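Translation initiation factor eIF2b-like protein,Translation initiation factor eIF2b-like protein (Chaetomium thermophilum, PDB 4ZEM) serves as the beta subunit of the heterodecameric eIF2B complex, which probably promotes guanine nucleotide exchange on translation initiation factor eIF2. Local coordinates at residues K210-R215 and N244-S249; E186-P191 and E205-K210; V219-L224 and A238-L243; A182-I187 and L364-R369. One frame throughout, in Å; residues are numbered along the deposited sequence. Where two conformers were deposited one is given.

All four contacts lie in the Rossmann-like part of the chain and gather around its mixed sheet. Contact 4 opens first and its loop encloses contacts 1 and 3; contact 2 starts from the same short helix, 185-188, and closes before contact 1 opens, while contact 3 is nested inside contact 1. Centre to centre, contacts 1 and 2, sharing helix 202-214, are about 8 Å apart; contacts 1 and 3, sharing helix 237-246, about 12 Å; contacts 2 and 4 about 10 Å; contacts 3 and 4 about 21 Å. Contact 1 leads into strand 249-252 at one edge and contact 4 lies at strand 365-367 at the other; contacts 1 and 2 join helices and loop on the sheet's face.

Contact 1 of 4, residues K210-R215 and N244-S249; sequences KAASKR and NAAGVS
With its chi1 of 166°, Val-248 sets CG1 anti to the backbone N and CG2 anti to the carbonyl carbon, and it is CG2 that meets Ala-212 on the neighbouring helix. The methyl-to-methyl distance from Val-248 CG2 to Ala-212 CB is 3.5 Å, and the same CG2 lies 3.9 Å from Ala-212 CA. Ala-246 supplies the second partner, its CB 3.5 Å from Ala-212 CB. Seen from Ala-212 CB, the two partner carbons lie about 92° apart, so one methyl packs against two side chains that come from different directions. The other branch, Val-248 CG1, packs on Val-219 of strand 218-222.

No hydrogen bond crosses between the segments, and the small side chains allow the backbones to come close: Ala-212 CA and Ala-246 CA are 5.8 Å apart. The way helix 237-246 ends brings Val-248 to the same side as Ala-246. Gly-247 takes a phi of 114°, where any beta carbon would collide with the carbonyl O of Ala-246. Its N bonds back to Asn-244 O at 3.2 Å, and Val-248 N probably bonds to Leu-243 O, so the chain turns and Val-248 again faces helix 202-214. On the other segment, Arg-215 carries its guanidinium away from this contact, and its NE donates to Ile-189 O.

A Schellman motif thus ends one helix and leads into strand 249-252, while the preceding crossover helix packs alongside through Ala-212; the two crossover helices lie next to each other on one face of the Rossmann-like sheet.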
loop_
_atom_site.group_PDB
_atom_site.type_symbol
_atom_site.label_atom_id
_atom_site.label_comp_id
_atom_site.label_asym_id
_atom_site.label_seq_id
_atom_site.Cartn_x
_atom_site.Cartn_y
_atom_site.Cartn_z
ATOM N N LYS A 210 1.667 -0.822 19.725
ATOM C CA LYS A 210 3.108 -0.997 19.863
ATOM C C LYS A 210 3.663 0.107 20.762
ATOM O O LYS A 210 4.480 -0.147 21.650
ATOM C CB LYS A 210 3.791 -0.972 18.492
ATOM C CG LYS A 210 5.129 -1.717 18.414
ATOM C CD LYS A 210 6.265 -1.066 19.161
ATOM C CE LYS A 210 7.549 -1.847 18.936
ATOM N NZ LYS A 210 7.395 -3.282 19.284
ATOM N N ALA A 211 3.203 1.331 20.525
ATOM C CA ALA A 211 3.660 2.480 21.292
ATOM C C ALA A 211 3.326 2.298 22.770
ATOM O O ALA A 211 4.127 2.630 23.646
ATOM C CB ALA A 211 3.026 3.758 20.751
ATOM N N ALA A 212 2.153 1.731 23.032
ATOM C CA ALA A 212 1.683 1.489 24.392
ATOM C C ALA A 212 2.633 0.571 25.156
ATOM O O ALA A 212 2.748 0.669 26.380
ATOM C CB ALA A 212 0.284 0.899 24.368
ATOM N N SER A 213 3.279 -0.344 24.438
ATOM C CA SER A 213 4.230 -1.269 25.051
ATOM C C SER A 213 5.462 -0.526 25.556
ATOM O O SER A 213 6.184 -1.039 26.396
ATOM C CB SER A 213 4.657 -2.370 24.074
ATOM O OG SER A 213 5.538 -1.871 23.080
ATOM N N LYS A 214 5.756 0.640 24.981
ATOM C CA LYS A 214 6.954 1.379 25.378
ATOM C C LYS A 214 6.722 2.783 25.906
ATOM O O LYS A 214 7.670 3.471 26.269
ATOM C CB LYS A 214 7.907 1.453 24.196
ATOM C CG LYS A 214 8.256 0.093 23.649
ATOM C CD LYS A 214 9.431 0.168 22.720
ATOM C CE LYS A 214 9.905 -1.220 22.355
ATOM N NZ LYS A 214 10.619 -1.207 21.058
ATOM N N ARG A 215 5.471 3.222 25.929
ATOM C CA ARG A 215 5.161 4.586 26.337
ATOM C C ARG A 215 3.873 4.647 27.138
ATOM O O ARG A 215 2.957 3.848 26.926
ATOM C CB ARG A 215 5.037 5.507 25.112
ATOM C CG ARG A 215 6.318 5.722 24.345
ATOM C CD ARG A 215 7.081 6.866 24.943
ATOM N NE ARG A 215 8.239 7.231 24.143
ATOM C CZ ARG A 215 9.452 6.731 24.332
ATOM N NH1 ARG A 215 9.660 5.853 25.301
ATOM N NH2 ARG A 215 10.458 7.120 23.561
ATOM N N ASN A 244 -6.294 0.177 26.874
ATOM C CA ASN A 244 -6.452 0.337 28.312
ATOM C C ASN A 244 -5.654 -0.704 29.089
ATOM O O ASN A 244 -5.051 -0.391 30.116
ATOM C CB ASN A 244 -7.932 0.262 28.707
ATOM C CG ASN A 244 -8.747 1.425 28.163
ATOM O OD1 ASN A 244 -8.212 2.499 27.865
ATOM N ND2 ASN A 244 -10.054 1.217 28.032
ATOM N N ALA A 245 -5.634 -1.935 28.585
ATOM C CA ALA A 245 -4.894 -3.009 29.246
ATOM C C ALA A 245 -3.391 -2.758 29.172
ATOM O O ALA A 245 -2.636 -3.147 30.060
ATOM C CB ALA A 245 -5.243 -4.348 28.629
ATOM N N ALA A 246 -2.973 -2.095 28.102
ATOM C CA ALA A 246 -1.569 -1.805 27.854
ATOM C C ALA A 246 -1.078 -0.688 28.777
ATOM O O ALA A 246 0.125 -0.520 28.981
ATOM C CB ALA A 246 -1.358 -1.434 26.405
ATOM N N GLY A 247 -2.021 0.098 29.291
ATOM C CA GLY A 247 -1.729 1.172 30.222
ATOM C C GLY A 247 -2.041 2.527 29.614
ATOM O O GLY A 247 -1.731 3.567 30.187
ATOM N N VAL A 248 -2.682 2.520 28.452
ATOM C CA VAL A 248 -2.973 3.765 27.769
ATOM C C VAL A 248 -4.415 4.203 28.006
ATOM O O VAL A 248 -5.355 3.423 27.846
ATOM C CB VAL A 248 -2.698 3.629 26.248
ATOM C CG1 VAL A 248 -3.310 4.785 25.464
ATOM C CG2 VAL A 248 -1.209 3.579 26.007
ATOM N N SER A 249 -4.566 5.459 28.416
ATOM C CA SER A 249 -5.874 6.075 28.587
ATOM C C SER A 249 -6.491 6.402 27.236
ATOM O O SER A 249 -5.786 6.746 26.284
ATOM C CB SER A 249 -5.778 7.331 29.465
ATOM O OG SER A 249 -5.341 6.986 30.772
#

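Contact 2 of 4, residues E186-P191 and E205-K210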
loop_
_atom_site.group_PDB
_atom_site.type_symbol
_atom_site.label_atom_id
_atom_site.label_comp_id
_atom_site.label_asym_id
_atom_site.label_seq_id
_atom_site.Cartn_x
_atom_site.Cartn_y
_atom_site.Cartn_z
ATOM N N GLU A 186 7.985 4.705 19.223
ATOM C CA GLU A 186 8.628 5.318 20.389
ATOM C C GLU A 186 9.298 6.649 20.040
ATOM O O GLU A 186 9.436 7.526 20.890
ATOM C CB GLU A 186 9.648 4.366 21.024
ATOM C CG GLU A 186 10.539 3.640 20.040
ATOM C CD GLU A 186 11.389 2.575 20.707
ATOM O OE1 GLU A 186 12.119 2.901 21.670
ATOM O OE2 GLU A 186 11.322 1.409 20.270
ATOM N N ILE A 187 9.732 6.779 18.792
ATOM C CA ILE A 187 10.279 8.030 18.281
ATOM C C ILE A 187 9.197 9.102 18.101
ATOM O O ILE A 187 9.423 10.276 18.382
ATOM C CB ILE A 187 11.024 7.801 16.947
ATOM C CG1 ILE A 187 12.277 6.963 17.197
ATOM C CG2 ILE A 187 11.414 9.120 16.299
ATOM C CD1 ILE A 187 13.031 6.607 15.946
ATOM N N GLN A 188 8.031 8.695 17.605
ATOM C CA GLN A 188 6.931 9.628 17.367
ATOM C C GLN A 188 6.131 10.016 18.607
ATOM O O GLN A 188 5.730 11.175 18.733
ATOM C CB GLN A 188 5.982 9.059 16.311
ATOM C CG GLN A 188 6.458 9.315 14.896
ATOM C CD GLN A 188 6.616 10.795 14.619
ATOM O OE1 GLN A 188 5.688 11.573 14.835
ATOM N NE2 GLN A 188 7.797 11.194 14.153
ATOM N N ILE A 189 5.891 9.062 19.505
ATOM C CA ILE A 189 5.127 9.332 20.726
ATOM C C ILE A 189 5.981 9.400 21.986
ATOM O O ILE A 189 6.789 8.510 22.256
ATOM C CB ILE A 189 4.023 8.290 20.951
ATOM C CG1 ILE A 189 2.945 8.453 19.891
ATOM C CG2 ILE A 189 3.358 8.478 22.304
ATOM C CD1 ILE A 189 2.907 7.340 18.961
ATOM N N HIS A 190 5.765 10.453 22.766
ATOM C CA HIS A 190 6.521 10.683 23.990
ATOM C C HIS A 190 5.635 10.497 25.218
ATOM O O HIS A 190 4.408 10.540 25.111
ATOM C CB HIS A 190 7.145 12.083 23.950
ATOM C CG HIS A 190 7.856 12.372 22.666
ATOM N ND1 HIS A 190 7.399 13.298 21.752
ATOM C CD2 HIS A 190 8.969 11.825 22.121
ATOM C CE1 HIS A 190 8.212 13.323 20.710
ATOM N NE2 HIS A 190 9.173 12.437 20.910
ATOM N N PRO A 191 6.251 10.265 26.390
ATOM C CA PRO A 191 5.466 10.087 27.618
ATOM C C PRO A 191 4.515 11.252 27.879
ATOM O O PRO A 191 4.910 12.412 27.744
ATOM C CB PRO A 191 6.545 10.005 28.703
ATOM C CG PRO A 191 7.713 9.391 27.982
ATOM C CD PRO A 191 7.691 10.047 26.627
ATOM N N GLU A 205 -3.871 1.244 14.471
ATOM C CA GLU A 205 -4.083 0.422 15.655
ATOM C C GLU A 205 -2.792 -0.296 16.052
ATOM O O GLU A 205 -2.418 -0.296 17.223
ATOM C CB GLU A 205 -5.208 -0.590 15.419
ATOM C CG GLU A 205 -6.595 0.040 15.251
ATOM C CD GLU A 205 -7.709 -0.994 15.112
ATOM O OE1 GLU A 205 -7.470 -2.181 15.424
ATOM O OE2 GLU A 205 -8.821 -0.620 14.677
ATOM N N ARG A 206 -2.104 -0.887 15.080
ATOM C CA ARG A 206 -0.866 -1.600 15.370
ATOM C C ARG A 206 0.211 -0.631 15.852
ATOM O O ARG A 206 1.038 -0.979 16.696
ATOM C CB ARG A 206 -0.388 -2.380 14.142
ATOM C CG ARG A 206 -1.338 -3.499 13.715
ATOM C CD ARG A 206 -0.643 -4.513 12.819
ATOM N NE ARG A 206 -1.551 -5.557 12.347
ATOM C CZ ARG A 206 -1.980 -5.666 11.092
ATOM N NH1 ARG A 206 -2.804 -6.647 10.753
ATOM N NH2 ARG A 206 -1.582 -4.798 10.171
ATOM N N PHE A 207 0.180 0.591 15.323
ATOM C CA PHE A 207 1.093 1.640 15.734
ATOM C C PHE A 207 0.848 2.070 17.188
ATOM O O PHE A 207 1.787 2.167 17.986
ATOM C CB PHE A 207 0.932 2.822 14.782
ATOM C CG PHE A 207 1.853 3.976 15.061
ATOM C CD1 PHE A 207 3.128 4.005 14.521
ATOM C CD2 PHE A 207 1.429 5.052 15.825
ATOM C CE1 PHE A 207 3.973 5.074 14.755
ATOM C CE2 PHE A 207 2.266 6.125 16.055
ATOM C CZ PHE A 207 3.542 6.138 15.527
ATOM N N LEU A 208 -0.414 2.310 17.535
ATOM C CA LEU A 208 -0.754 2.735 18.890
ATOM C C LEU A 208 -0.483 1.648 19.926
ATOM O O LEU A 208 0.063 1.922 21.000
ATOM C CB LEU A 208 -2.218 3.157 18.961
ATOM C CG LEU A 208 -2.565 4.404 18.149
ATOM C CD1 LEU A 208 -4.070 4.647 18.186
ATOM C CD2 LEU A 208 -1.784 5.623 18.644
ATOM N N VAL A 209 -0.855 0.414 19.595
ATOM C CA VAL A 209 -0.645 -0.723 20.484
ATOM C C VAL A 209 0.842 -0.964 20.758
ATOM O O VAL A 209 1.231 -1.247 21.895
ATOM C CB VAL A 209 -1.304 -2.006 19.902
ATOM C CG1 VAL A 209 -0.749 -3.271 20.541
ATOM C CG2 VAL A 209 -2.818 -1.924 20.060
ATOM N N LYS A 210 1.667 -0.822 19.725
ATOM C CA LYS A 210 3.108 -0.997 19.863
ATOM C C LYS A 210 3.663 0.107 20.762
ATOM O O LYS A 210 4.480 -0.147 21.650
ATOM C CB LYS A 210 3.791 -0.972 18.492
ATOM C CG LYS A 210 5.129 -1.717 18.414
ATOM C CD LYS A 210 6.265 -1.066 19.161
ATOM C CE LYS A 210 7.549 -1.847 18.936
ATOM N NZ LYS A 210 7.395 -3.282 19.284
#
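Phe-207 is the residue of helix segment 205-210 that carries the contact with Gln-188 and Ile-189. Its CG stands anti to the backbone N (chi1 -178°), which swings the ring out from the helix to meet Ile-189 coming from the opposite direction. The delta methyl of Ile-189 does the touching: Ile-189 CD1 lies 3.2 Å from Phe-207 CE2 and approaches the ring obliquely. The same methyl is 3.7 Å from Phe-207 CZ, so it sits by the CE2-CZ side of the ring. Gln-188 comes at the ring edge instead, its CB in the ring plane and 3.9 Å from Phe-207 CZ, while a bend at chi2 (-59°) carries its amide away. Helix 202-214 is the crossover of a beta-alpha-beta unit joining parallel strands 194-198 and 218-222, and Phe-207 also reaches Ile-269, Leu-304 and Leu-361 on the sheet beneath. An alanine here would remove the ring, and the consequence is likely to be a gap between helix and sheet, with Ile-189 CD1 left without its aromatic partner. One residue on, Leu-208 turns its side chain to Leu-243 of helix 237-246, and Val-209 follows by touching Lys-242. At Lys-210, NZ remains 6.2 Å from Glu-186 OE2, whose salt bridge is made with Lys-214.

Contact 3 of 4, residues V219-L224 and A238-L243; sequences VILASL and ALRKKL
Two apolar pairs, Val-219 with Leu-243 and Leu-221 with Leu-239, bring strand 219-222 against helix 238-243. In the first, the side chains cross at about a right angle, and Leu-243 CD1 is 4.1 Å from Val-219 CB. Leu-243 CD1 is also 4.1 Å from Val-219 CG2 and 4.2 Å from Val-219 CG1, so it sits at the fork of the valine and not on a single arm. In the second, one methyl meets another, Leu-221 CD2 lying 4.1 Å from Leu-239 CD2.

The other branch of Leu-221 makes a contact of a different kind, with the aliphatic part of Arg-240. Leu-221 CD1 is 3.4 Å from Arg-240 CG and 3.8 Å from Arg-240 CD; these methylenes do the touching, and CD1 is merely near the guanidinium plane, on its edge side. A bend at chi3 (-77°) turns the polar end of the arginine off the line of its methylenes, and NE donates to Pro-235 O. Leu-221 thus has a neighbour on each branch: a leucine methyl and the arginine methylenes.

No hydrogen bond crosses the contact; the helix spends its backbone groups along its own turns (Leu-243 N to Leu-239 O, 2.9 Å), the strand on strands 194-198 and 249-252. The axes of segments 219-222 and 238-243 run antiparallel (176°) with a closest approach of 11.0 Å, as expected where a crossover helix returns over a parallel strand. Strand 218-222 lies between strands 194-198 and 249-252, while Leu-208 of helix 202-214 adjoins Val-219, and Glu-205 of that helix touches Leu-239.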
loop_
_atom_site.group_PDB
_atom_site.type_symbol
_atom_site.label_atom_id
_atom_site.label_comp_id
_atom_site.label_asym_id
_atom_site.label_seq_id
_atom_site.Cartn_x
_atom_site.Cartn_y
_atom_site.Cartn_z
ATOM N N VAL A 219 -4.794 8.306 24.188
ATOM C CA VAL A 219 -5.282 8.302 22.817
ATOM C C VAL A 219 -6.708 8.835 22.749
ATOM O O VAL A 219 -7.598 8.366 23.461
ATOM C CB VAL A 219 -5.222 6.884 22.213
ATOM C CG1 VAL A 219 -5.867 6.844 20.837
ATOM C CG2 VAL A 219 -3.791 6.423 22.133
ATOM N N ILE A 220 -6.918 9.815 21.877
ATOM C CA ILE A 220 -8.240 10.383 21.668
ATOM C C ILE A 220 -8.783 9.891 20.329
ATOM O O ILE A 220 -8.153 10.071 19.283
ATOM C CB ILE A 220 -8.219 11.924 21.690
ATOM C CG1 ILE A 220 -7.660 12.449 23.019
ATOM C CG2 ILE A 220 -9.612 12.480 21.439
ATOM C CD1 ILE A 220 -6.161 12.683 23.010
ATOM N N LEU A 221 -9.922 9.212 20.377
ATOM C CA LEU A 221 -10.525 8.672 19.171
ATOM C C LEU A 221 -11.664 9.574 18.713
ATOM O O LEU A 221 -12.646 9.767 19.433
ATOM C CB LEU A 221 -11.019 7.248 19.416
ATOM C CG LEU A 221 -9.942 6.244 19.833
ATOM C CD1 LEU A 221 -10.581 4.978 20.331
ATOM C CD2 LEU A 221 -9.032 5.923 18.667
ATOM N N ALA A 222 -11.511 10.153 17.529
ATOM C CA ALA A 222 -12.514 11.060 16.994
ATOM C C ALA A 222 -12.975 10.630 15.610
ATOM O O ALA A 222 -12.168 10.219 14.777
ATOM C CB ALA A 222 -11.974 12.479 16.947
ATOM N N SER A 223 -14.278 10.702 15.375
ATOM C CA SER A 223 -14.801 10.487 14.037
ATOM C C SER A 223 -15.895 11.506 13.785
ATOM O O SER A 223 -16.751 11.720 14.642
ATOM C CB SER A 223 -15.343 9.066 13.884
ATOM O OG SER A 223 -16.007 8.913 12.642
ATOM N N LEU A 224 -15.883 12.138 12.619
ATOM C CA LEU A 224 -16.944 13.090 12.315
ATOM C C LEU A 224 -18.193 12.349 11.845
ATOM O O LEU A 224 -19.312 12.832 12.009
ATOM C CB LEU A 224 -16.477 14.115 11.277
ATOM C CG LEU A 224 -15.337 15.015 11.773
ATOM C CD1 LEU A 224 -14.878 15.988 10.692
ATOM C CD2 LEU A 224 -15.743 15.760 13.045
ATOM N N ALA A 238 -13.021 -2.580 20.885
ATOM C CA ALA A 238 -11.934 -3.541 20.979
ATOM C C ALA A 238 -10.580 -2.862 21.102
ATOM O O ALA A 238 -9.752 -3.243 21.926
ATOM C CB ALA A 238 -11.951 -4.471 19.781
ATOM N N LEU A 239 -10.373 -1.836 20.286
ATOM C CA LEU A 239 -9.118 -1.108 20.292
ATOM C C LEU A 239 -8.914 -0.444 21.635
ATOM O O LEU A 239 -7.829 -0.484 22.199
ATOM C CB LEU A 239 -9.137 -0.039 19.209
ATOM C CG LEU A 239 -7.938 0.893 19.086
ATOM C CD1 LEU A 239 -6.709 0.081 18.730
ATOM C CD2 LEU A 239 -8.167 1.971 18.050
ATOM N N ARG A 240 -9.977 0.154 22.151
ATOM C CA ARG A 240 -9.914 0.827 23.435
ATOM C C ARG A 240 -9.603 -0.160 24.540
ATOM O O ARG A 240 -8.829 0.131 25.438
ATOM C CB ARG A 240 -11.208 1.583 23.724
ATOM C CG ARG A 240 -11.332 2.868 22.931
ATOM C CD ARG A 240 -12.534 3.695 23.343
ATOM N NE ARG A 240 -13.779 3.167 22.805
ATOM C CZ ARG A 240 -14.734 2.610 23.538
ATOM N NH1 ARG A 240 -14.598 2.512 24.850
ATOM N NH2 ARG A 240 -15.832 2.159 22.958
ATOM N N LYS A 241 -10.211 -1.334 24.465
ATOM C CA LYS A 241 -9.980 -2.349 25.470
ATOM C C LYS A 241 -8.526 -2.776 25.442
ATOM O O LYS A 241 -7.907 -2.962 26.480
ATOM C CB LYS A 241 -10.893 -3.548 25.235
ATOM C CG LYS A 241 -10.832 -4.601 26.324
ATOM C CD LYS A 241 -11.857 -5.693 26.090
ATOM C CE LYS A 241 -11.848 -6.710 27.218
ATOM N NZ LYS A 241 -13.010 -7.632 27.119
ATOM N N LYS A 242 -7.983 -2.938 24.244
ATOM C CA LYS A 242 -6.592 -3.331 24.107
ATOM C C LYS A 242 -5.640 -2.258 24.629
ATOM O O LYS A 242 -4.652 -2.561 25.285
ATOM C CB LYS A 242 -6.272 -3.698 22.661
ATOM C CG LYS A 242 -5.064 -4.601 22.520
ATOM C CD LYS A 242 -4.926 -5.120 21.102
ATOM C CE LYS A 242 -3.697 -6.002 20.962
ATOM N NZ LYS A 242 -3.411 -6.319 19.538
ATOM N N LEU A 243 -5.947 -1.000 24.336
ATOM C CA LEU A 243 -5.120 0.119 24.770
ATOM C C LEU A 243 -5.121 0.315 26.274
ATOM O O LEU A 243 -4.089 0.586 26.875
ATOM C CB LEU A 243 -5.555 1.410 24.081
ATOM C CG LEU A 243 -5.200 1.558 22.606
ATOM C CD1 LEU A 243 -5.769 2.848 22.051
ATOM C CD2 LEU A 243 -3.698 1.503 22.407
#

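Contact 4 of 4, residues A182-I187 and L364-R369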
loop_
_atom_site.group_PDB
_atom_site.type_symbol
_atom_site.label_atom_id
_atom_site.label_comp_id
_atom_site.label_asym_id
_atom_site.label_seq_id
_atom_site.Cartn_x
_atom_site.Cartn_y
_atom_site.Cartn_z
ATOM N N ALA A 182 5.252 0.660 12.847
ATOM C CA ALA A 182 5.098 0.661 14.301
ATOM C C ALA A 182 6.433 0.672 15.051
ATOM O O ALA A 182 6.470 1.053 16.213
ATOM C CB ALA A 182 4.263 -0.536 14.747
ATOM N N SER A 183 7.515 0.225 14.413
ATOM C CA SER A 183 8.827 0.214 15.076
ATOM C C SER A 183 9.343 1.635 15.330
ATOM O O SER A 183 10.296 1.829 16.076
ATOM C CB SER A 183 9.868 -0.584 14.274
ATOM O OG SER A 183 10.099 -0.038 12.990
ATOM N N PHE A 184 8.739 2.624 14.685
ATOM C CA PHE A 184 9.140 4.011 14.903
ATOM C C PHE A 184 8.228 4.734 15.890
ATOM O O PHE A 184 8.366 5.936 16.097
ATOM C CB PHE A 184 9.187 4.762 13.572
ATOM C CG PHE A 184 10.227 4.232 12.635
ATOM C CD1 PHE A 184 9.883 3.332 11.630
ATOM C CD2 PHE A 184 11.559 4.597 12.785
ATOM C CE1 PHE A 184 10.849 2.816 10.776
ATOM C CE2 PHE A 184 12.530 4.087 11.929
ATOM C CZ PHE A 184 12.174 3.193 10.924
ATOM N N ALA A 185 7.308 3.994 16.502
ATOM C CA ALA A 185 6.329 4.586 17.411
ATOM C C ALA A 185 6.975 5.312 18.598
ATOM O O ALA A 185 6.552 6.414 18.942
ATOM C CB ALA A 185 5.379 3.524 17.915
ATOM N N GLU A 186 7.985 4.705 19.223
ATOM C CA GLU A 186 8.628 5.318 20.389
ATOM C C GLU A 186 9.298 6.649 20.040
ATOM O O GLU A 186 9.436 7.526 20.890
ATOM C CB GLU A 186 9.648 4.366 21.024
ATOM C CG GLU A 186 10.539 3.640 20.040
ATOM C CD GLU A 186 11.389 2.575 20.707
ATOM O OE1 GLU A 186 12.119 2.901 21.670
ATOM O OE2 GLU A 186 11.322 1.409 20.270
ATOM N N ILE A 187 9.732 6.779 18.792
ATOM C CA ILE A 187 10.279 8.030 18.281
ATOM C C ILE A 187 9.197 9.102 18.101
ATOM O O ILE A 187 9.423 10.276 18.382
ATOM C CB ILE A 187 11.024 7.801 16.947
ATOM C CG1 ILE A 187 12.277 6.963 17.197
ATOM C CG2 ILE A 187 11.414 9.120 16.299
ATOM C CD1 ILE A 187 13.031 6.607 15.946
ATOM N N LEU A 364 10.134 2.773 6.014
ATOM C CA LEU A 364 11.502 3.289 5.998
ATOM C C LEU A 364 11.774 4.315 7.113
ATOM O O LEU A 364 12.916 4.684 7.363
ATOM C CB LEU A 364 11.802 3.907 4.633
ATOM C CG LEU A 364 11.561 2.958 3.459
ATOM C CD1 LEU A 364 11.870 3.635 2.129
ATOM C CD2 LEU A 364 12.390 1.692 3.640
ATOM N N GLY A 365 10.714 4.823 7.730
ATOM C CA GLY A 365 10.851 5.799 8.796
ATOM C C GLY A 365 10.081 7.069 8.473
ATOM O O GLY A 365 9.475 7.183 7.403
ATOM N N PRO A 366 10.114 8.046 9.389
ATOM C CA PRO A 366 9.422 9.318 9.155
ATOM C C PRO A 366 10.094 10.116 8.041
ATOM O O PRO A 366 11.321 10.120 7.945
ATOM C CB PRO A 366 9.533 10.023 10.510
ATOM C CG PRO A 366 10.787 9.462 11.100
ATOM C CD PRO A 366 10.774 8.017 10.706
ATOM N N GLN A 367 9.293 10.749 7.187
ATOM C CA GLN A 367 9.811 11.486 6.032
ATOM C C GLN A 367 9.121 12.836 5.901
ATOM O O GLN A 367 7.984 13.001 6.353
ATOM C CB GLN A 367 9.615 10.690 4.734
ATOM C CG GLN A 367 9.996 9.217 4.824
ATOM C CD GLN A 367 11.484 8.974 4.692
ATOM O OE1 GLN A 367 12.208 9.770 4.093
ATOM N NE2 GLN A 367 11.952 7.872 5.269
ATOM N N THR A 368 9.811 13.800 5.293
ATOM C CA THR A 368 9.182 15.064 4.914
ATOM C C THR A 368 8.791 15.000 3.437
ATOM O O THR A 368 9.179 14.068 2.730
ATOM C CB THR A 368 10.111 16.263 5.142
ATOM O OG1 THR A 368 11.216 16.192 4.233
ATOM C CG2 THR A 368 10.625 16.277 6.575
ATOM N N ARG A 369 8.046 15.995 2.965
ATOM C CA ARG A 369 7.640 16.036 1.562
ATOM C C ARG A 369 8.852 16.044 0.619
ATOM O O ARG A 369 8.786 15.529 -0.494
ATOM C CB ARG A 369 6.739 17.245 1.289
ATOM C CG ARG A 369 7.418 18.592 1.446
ATOM C CD ARG A 369 6.760 19.637 0.563
ATOM N NE ARG A 369 5.512 20.142 1.127
ATOM C CZ ARG A 369 4.608 20.828 0.435
ATOM N NH1 ARG A 369 3.502 21.258 1.028
ATOM N NH2 ARG A 369 4.807 21.081 -0.852
#
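The ring of Phe-184 lies flat over Gly-365, and the side chains of Phe-184 and Pro-366 cross at about a right angle. Gly-365 CA stands 3.7 Å from the ring centroid and only 16° off the ring normal, which defines a CH-pi contact over the face. Pro-366 CD is over that same face but toward another part of the rim, 4.1 Å from Phe-184 CD2. The chi1 of -64° places CG anti to the carbonyl carbon, turning the ring out from the start of helix 185-188 toward Gly-365 and Pro-366. The backbone accounts for the glycine: at the phi of 123° a beta carbon would run into the carbonyl O of Leu-364. Were Phe-184 an alanine, Gly-365 would lose the aromatic face above its CA, and Pro-366 would probably be left without its cover on this side.

Phe-184 is the third residue of a type I turn, Ala-182 to Ala-185, marked by the 3.1 Å bond from Ala-185 N to Ala-182 O, and also the N-cap of helix 185-188. Its ring also touches Leu-361. The opposite segment begins at the turn joining strands 359-362 and 365-367, an antiparallel beta hairpin that finishes the otherwise parallel Rossmann-like sheet at one edge.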